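Local coordinates for angiopoietin-related protein 3 (Homo sapiens, PDB 6EUA) that raises plasma triglycerides by inhibiting lipoprotein lipase, and is represented here by its fibrinogen-like domain, which suffices for endothelial cell adhesion, at residues N138-T150 against G167-N179. Residues are numbered along the deposited sequence; the frame is centred on the assembly and turned at random.
Sequences NAIPENKDLVFST and GGWWWHDECGENN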
loop_
_atom_site.group_PDB
_atom_site.type_symbol
_atom_site.label_atom_id
_atom_site.label_comp_id
_atom_site.label_asym_id
_atom_site.label_seq_id
_atom_site.Cartn_x
_atom_site.Cartn_y
_atom_site.Cartn_z
ATOM N N ASN A 138 22.960 -12.485 -18.457
ATOM C CA ASN A 138 21.784 -12.171 -19.249
ATOM C C ASN A 138 21.155 -13.438 -19.815
ATOM O O ASN A 138 21.858 -14.364 -20.227
ATOM C CB ASN A 138 22.159 -11.223 -20.385
ATOM C CG ASN A 138 20.969 -10.841 -21.240
ATOM O OD1 ASN A 138 19.868 -10.631 -20.739
ATOM N ND2 ASN A 138 21.183 -10.767 -22.540
ATOM N N ALA A 139 19.818 -13.469 -19.840
ATOM C CA ALA A 139 19.059 -14.554 -20.448
ATOM C C ALA A 139 18.245 -14.124 -21.659
ATOM O O ALA A 139 17.653 -14.984 -22.317
ATOM C CB ALA A 139 18.104 -15.186 -19.421
ATOM N N ILE A 140 18.187 -12.832 -21.964
ATOM C CA ILE A 140 17.372 -12.305 -23.056
ATOM C C ILE A 140 18.304 -11.984 -24.219
ATOM O O ILE A 140 19.385 -11.415 -23.999
ATOM C CB ILE A 140 16.573 -11.073 -22.593
ATOM C CG1 ILE A 140 15.784 -11.402 -21.323
ATOM C CG2 ILE A 140 15.636 -10.569 -23.684
ATOM C CD1 ILE A 140 15.341 -10.189 -20.522
ATOM N N PRO A 141 17.956 -12.349 -25.451
ATOM C CA PRO A 141 18.823 -12.025 -26.596
ATOM C C PRO A 141 19.046 -10.523 -26.725
ATOM O O PRO A 141 18.101 -9.734 -26.671
ATOM C CB PRO A 141 18.049 -12.583 -27.793
ATOM C CG PRO A 141 17.164 -13.649 -27.216
ATOM C CD PRO A 141 16.787 -13.155 -25.844
ATOM N N GLU A 142 20.306 -10.132 -26.898
ATOM C CA GLU A 142 20.665 -8.729 -27.045
ATOM C C GLU A 142 20.781 -8.339 -28.518
ATOM O O GLU A 142 21.054 -9.169 -29.387
ATOM C CB GLU A 142 21.990 -8.427 -26.345
ATOM C CG GLU A 142 22.017 -8.693 -24.859
ATOM C CD GLU A 142 23.359 -8.324 -24.238
ATOM O OE1 GLU A 142 23.835 -7.190 -24.489
ATOM O OE2 GLU A 142 23.944 -9.173 -23.521
ATOM N N ASN A 143 20.583 -7.042 -28.782
ATOM C CA ASN A 143 20.764 -6.450 -30.113
ATOM C C ASN A 143 19.834 -7.068 -31.153
ATOM O O ASN A 143 20.163 -7.142 -32.340
ATOM C CB ASN A 143 22.222 -6.549 -30.561
ATOM C CG ASN A 143 23.093 -5.545 -29.863
ATOM O OD1 ASN A 143 22.853 -4.338 -29.949
ATOM N ND2 ASN A 143 24.096 -6.029 -29.142
ATOM N N LYS A 144 18.672 -7.525 -30.699
ATOM C CA LYS A 144 17.661 -8.140 -31.542
ATOM C C LYS A 144 16.321 -7.464 -31.288
ATOM O O LYS A 144 16.034 -7.015 -30.173
ATOM C CB LYS A 144 17.538 -9.648 -31.262
ATOM C CG LYS A 144 18.870 -10.384 -31.213
ATOM C CD LYS A 144 19.197 -11.004 -32.544
ATOM C CE LYS A 144 20.633 -11.522 -32.579
ATOM N NZ LYS A 144 21.428 -10.840 -33.645
ATOM N N ASP A 145 15.497 -7.414 -32.333
ATOM C CA ASP A 145 14.128 -6.917 -32.217
ATOM C C ASP A 145 13.260 -7.995 -31.573
ATOM O O ASP A 145 13.036 -9.055 -32.167
ATOM C CB ASP A 145 13.585 -6.528 -33.592
ATOM C CG ASP A 145 14.278 -5.304 -34.170
ATOM O OD1 ASP A 145 14.382 -5.199 -35.411
ATOM O OD2 ASP A 145 14.721 -4.448 -33.378
ATOM N N LEU A 146 12.771 -7.732 -30.364
ATOM C CA LEU A 146 11.956 -8.690 -29.625
ATOM C C LEU A 146 10.489 -8.285 -29.682
ATOM O O LEU A 146 10.124 -7.204 -29.216
ATOM C CB LEU A 146 12.413 -8.786 -28.172
ATOM C CG LEU A 146 13.907 -9.028 -28.006
ATOM C CD1 LEU A 146 14.307 -8.707 -26.591
ATOM C CD2 LEU A 146 14.227 -10.464 -28.368
ATOM N N VAL A 147 9.650 -9.177 -30.198
ATOM C CA VAL A 147 8.235 -8.907 -30.421
ATOM C C VAL A 147 7.427 -9.450 -29.248
ATOM O O VAL A 147 7.628 -10.595 -28.821
ATOM C CB VAL A 147 7.764 -9.539 -31.741
ATOM C CG1 VAL A 147 6.266 -9.371 -31.900
ATOM C CG2 VAL A 147 8.514 -8.936 -32.905
ATOM N N PHE A 148 6.503 -8.639 -28.737
ATOM C CA PHE A 148 5.629 -9.067 -27.652
ATOM C C PHE A 148 4.493 -9.936 -28.173
ATOM O O PHE A 148 3.915 -9.661 -29.227
ATOM C CB PHE A 148 5.043 -7.857 -26.935
ATOM C CG PHE A 148 4.661 -8.120 -25.508
ATOM C CD1 PHE A 148 5.608 -8.001 -24.491
ATOM C CD2 PHE A 148 3.357 -8.466 -25.176
ATOM C CE1 PHE A 148 5.263 -8.221 -23.164
ATOM C CE2 PHE A 148 3.004 -8.693 -23.844
ATOM C CZ PHE A 148 3.955 -8.558 -22.836
ATOM N N SER A 149 4.157 -10.973 -27.409
ATOM C CA SER A 149 3.065 -11.868 -27.760
ATOM C C SER A 149 2.337 -12.309 -26.498
ATOM O O SER A 149 2.945 -12.440 -25.430
ATOM C CB SER A 149 3.579 -13.093 -28.523
ATOM O OG SER A 149 4.072 -12.704 -29.794
ATOM N N THR A 150 1.033 -12.554 -26.639
ATOM C CA THR A 150 0.189 -13.111 -25.585
ATOM C C THR A 150 -0.459 -14.404 -26.087
ATOM O O THR A 150 -0.271 -14.805 -27.236
ATOM C CB THR A 150 -0.866 -12.094 -25.140
ATOM O OG1 THR A 150 -1.620 -11.664 -26.281
ATOM C CG2 THR A 150 -0.200 -10.890 -24.485
ATOM N N GLY A 167 1.481 -16.369 -20.640
ATOM C CA GLY A 167 1.869 -15.014 -20.305
ATOM C C GLY A 167 2.305 -14.210 -21.519
ATOM O O GLY A 167 2.494 -14.725 -22.628
ATOM N N GLY A 168 2.450 -12.904 -21.295
ATOM C CA GLY A 168 2.864 -11.976 -22.337
ATOM C C GLY A 168 4.322 -11.588 -22.165
ATOM O O GLY A 168 4.735 -11.146 -21.093
ATOM N N TRP A 169 5.095 -11.740 -23.245
ATOM C CA TRP A 169 6.541 -11.557 -23.175
ATOM C C TRP A 169 7.094 -11.214 -24.551
ATOM O O TRP A 169 6.435 -11.406 -25.576
ATOM C CB TRP A 169 7.250 -12.811 -22.630
ATOM C CG TRP A 169 8.645 -12.552 -22.117
ATOM C CD1 TRP A 169 9.834 -13.116 -22.565
ATOM C CD2 TRP A 169 9.005 -11.663 -21.053
ATOM N NE1 TRP A 169 10.889 -12.619 -21.839
ATOM C CE2 TRP A 169 10.408 -11.732 -20.903
ATOM C CE3 TRP A 169 8.272 -10.812 -20.206
ATOM C CZ2 TRP A 169 11.092 -10.978 -19.944
ATOM C CZ3 TRP A 169 8.955 -10.076 -19.237
ATOM C CH2 TRP A 169 10.347 -10.159 -19.121
ATOM N N TRP A 170 8.331 -10.716 -24.554
ATOM C CA TRP A 170 9.037 -10.351 -25.777
ATOM C C TRP A 170 9.881 -11.531 -26.249
ATOM O O TRP A 170 10.593 -12.146 -25.448
ATOM C CB TRP A 170 9.930 -9.134 -25.535
ATOM C CG TRP A 170 9.227 -7.798 -25.268
ATOM C CD1 TRP A 170 8.760 -6.905 -26.208
ATOM C CD2 TRP A 170 8.946 -7.207 -23.990
ATOM N NE1 TRP A 170 8.213 -5.803 -25.589
ATOM C CE2 TRP A 170 8.319 -5.959 -24.232
ATOM C CE3 TRP A 170 9.170 -7.606 -22.666
ATOM C CZ2 TRP A 170 7.905 -5.112 -23.200
ATOM C CZ3 TRP A 170 8.771 -6.760 -21.635
ATOM C CH2 TRP A 170 8.133 -5.529 -21.911
ATOM N N TRP A 171 9.813 -11.840 -27.545
ATOM C CA TRP A 171 10.423 -13.061 -28.056
ATOM C C TRP A 171 11.171 -12.791 -29.351
ATOM O O TRP A 171 10.876 -11.847 -30.085
ATOM C CB TRP A 171 9.383 -14.167 -28.302
ATOM C CG TRP A 171 8.740 -14.674 -27.031
ATOM C CD1 TRP A 171 7.448 -14.463 -26.617
ATOM C CD2 TRP A 171 9.360 -15.468 -26.007
ATOM N NE1 TRP A 171 7.231 -15.079 -25.404
ATOM C CE2 TRP A 171 8.387 -15.698 -25.006
ATOM C CE3 TRP A 171 10.646 -15.995 -25.833
ATOM C CZ2 TRP A 171 8.660 -16.432 -23.851
ATOM C CZ3 TRP A 171 10.912 -16.738 -24.690
ATOM C CH2 TRP A 171 9.922 -16.949 -23.715
ATOM N N HIS A 172 12.153 -13.652 -29.606
ATOM C CA HIS A 172 12.824 -13.780 -30.888
ATOM C C HIS A 172 12.991 -15.276 -31.126
ATOM O O HIS A 172 12.801 -16.082 -30.212
ATOM C CB HIS A 172 14.164 -13.031 -30.870
ATOM C CG HIS A 172 15.099 -13.394 -31.979
ATOM N ND1 HIS A 172 16.449 -13.565 -31.769
ATOM C CD2 HIS A 172 14.906 -13.531 -33.311
ATOM C CE1 HIS A 172 17.039 -13.850 -32.914
ATOM N NE2 HIS A 172 16.123 -13.847 -33.865
ATOM N N ASP A 173 13.315 -15.651 -32.372
ATOM C CA ASP A 173 13.505 -17.054 -32.743
ATOM C C ASP A 173 14.416 -17.812 -31.783
ATOM O O ASP A 173 14.283 -19.032 -31.640
ATOM C CB ASP A 173 14.085 -17.159 -34.159
ATOM C CG ASP A 173 13.555 -16.092 -35.097
ATOM O OD1 ASP A 173 14.372 -15.417 -35.760
ATOM O OD2 ASP A 173 12.322 -15.930 -35.177
ATOM N N GLU A 174 15.368 -17.117 -31.146
ATOM C CA GLU A 174 16.261 -17.759 -30.186
ATOM C C GLU A 174 15.537 -18.198 -28.917
ATOM O O GLU A 174 16.025 -19.096 -28.224
ATOM C CB GLU A 174 17.416 -16.828 -29.825
ATOM C CG GLU A 174 18.277 -16.426 -31.008
ATOM C CD GLU A 174 19.390 -15.460 -30.627
ATOM O OE1 GLU A 174 19.561 -15.178 -29.419
ATOM O OE2 GLU A 174 20.089 -14.973 -31.542
ATOM N N CYS A 175 14.400 -17.579 -28.591
ATOM C CA CYS A 175 13.501 -18.075 -27.547
ATOM C C CYS A 175 14.224 -17.990 -26.209
ATOM O O CYS A 175 14.660 -16.886 -25.834
ATOM C CB CYS A 175 13.004 -19.473 -27.944
ATOM S SG CYS A 175 11.750 -19.493 -29.272
ATOM N N GLY A 176 14.363 -19.079 -25.467
ATOM C CA GLY A 176 15.061 -19.092 -24.203
ATOM C C GLY A 176 14.106 -19.159 -23.021
ATOM O O GLY A 176 12.917 -18.837 -23.113
ATOM N N GLU A 177 14.660 -19.573 -21.881
ATOM C CA GLU A 177 13.951 -19.563 -20.600
ATOM C C GLU A 177 14.231 -18.220 -19.936
ATOM O O GLU A 177 15.187 -18.065 -19.168
ATOM C CB GLU A 177 14.387 -20.734 -19.727
ATOM C CG GLU A 177 13.513 -21.973 -19.849
ATOM C CD GLU A 177 14.209 -23.233 -19.363
ATOM O OE1 GLU A 177 13.612 -23.957 -18.537
ATOM O OE2 GLU A 177 15.347 -23.507 -19.810
ATOM N N ASN A 178 13.370 -17.236 -20.238
ATOM C CA ASN A 178 13.546 -15.863 -19.776
ATOM C C ASN A 178 12.211 -15.165 -19.494
ATOM O O ASN A 178 12.174 -13.927 -19.436
ATOM C CB ASN A 178 14.322 -15.058 -20.825
ATOM C CG ASN A 178 13.461 -14.717 -22.056
ATOM O OD1 ASN A 178 12.493 -15.404 -22.365
ATOM N ND2 ASN A 178 13.817 -13.648 -22.750
ATOM N N ASN A 179 11.114 -15.906 -19.359
ATOM C CA ASN A 179 9.775 -15.325 -19.331
ATOM C C ASN A 179 9.389 -14.992 -17.901
ATOM O O ASN A 179 8.758 -15.786 -17.205
ATOM C CB ASN A 179 8.770 -16.266 -19.979
ATOM C CG ASN A 179 7.376 -15.651 -20.104
ATOM O OD1 ASN A 179 7.103 -14.554 -19.595
ATOM N ND2 ASN A 179 6.478 -16.367 -20.795
#
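The carbonyl O of Val-147 takes the N-H of Trp-171 at 2.8 Å and is gripped a second time by Trp-170 CA, which makes a CA-H...O contact with it. Trp-171 O answers by accepting from Val-147 N at 2.9 Å. Two further bonds, between Ser-149 and Trp-169, complete a short two-stranded antiparallel ribbon, 147-149 against 169-171. Phe-148 and Trp-170 form the non-hydrogen-bonded pair between them, and their side chains share one face. With its CG anti to the backbone N (chi1 -154°), Phe-148 sends CD1 over the indole of Trp-170, 3.4 Å from Trp-170 CE2, in an edge-to-face stack with planes at 77°. Leu-146 widens this apolar patch, its CB 3.6 Å from Trp-170 CB, while Trp-170 NE1, the indole's one polar atom, is satisfied by the carbonyl of Tyr-125.

Beyond the ribbon, the type I turn 172-175, tied by the Cys-175 to Cys-161 disulfide, meets residues 141-144. The aliphatic part of Lys-144 lies against His-172, with Lys-144 CD 3.6 Å from His-172 CE1, and Glu-174 OE1 rests 3.4 Å from Pro-141 CB. Lys-144 NZ stays 4.8 Å from Glu-174 OE2, which suggests a modest electrostatic attraction. Four main-chain bonds and an aromatic stack thus hold the ribbon, whereas the turn relies on van der Waals contact and, probably, this longer-range pull between charges.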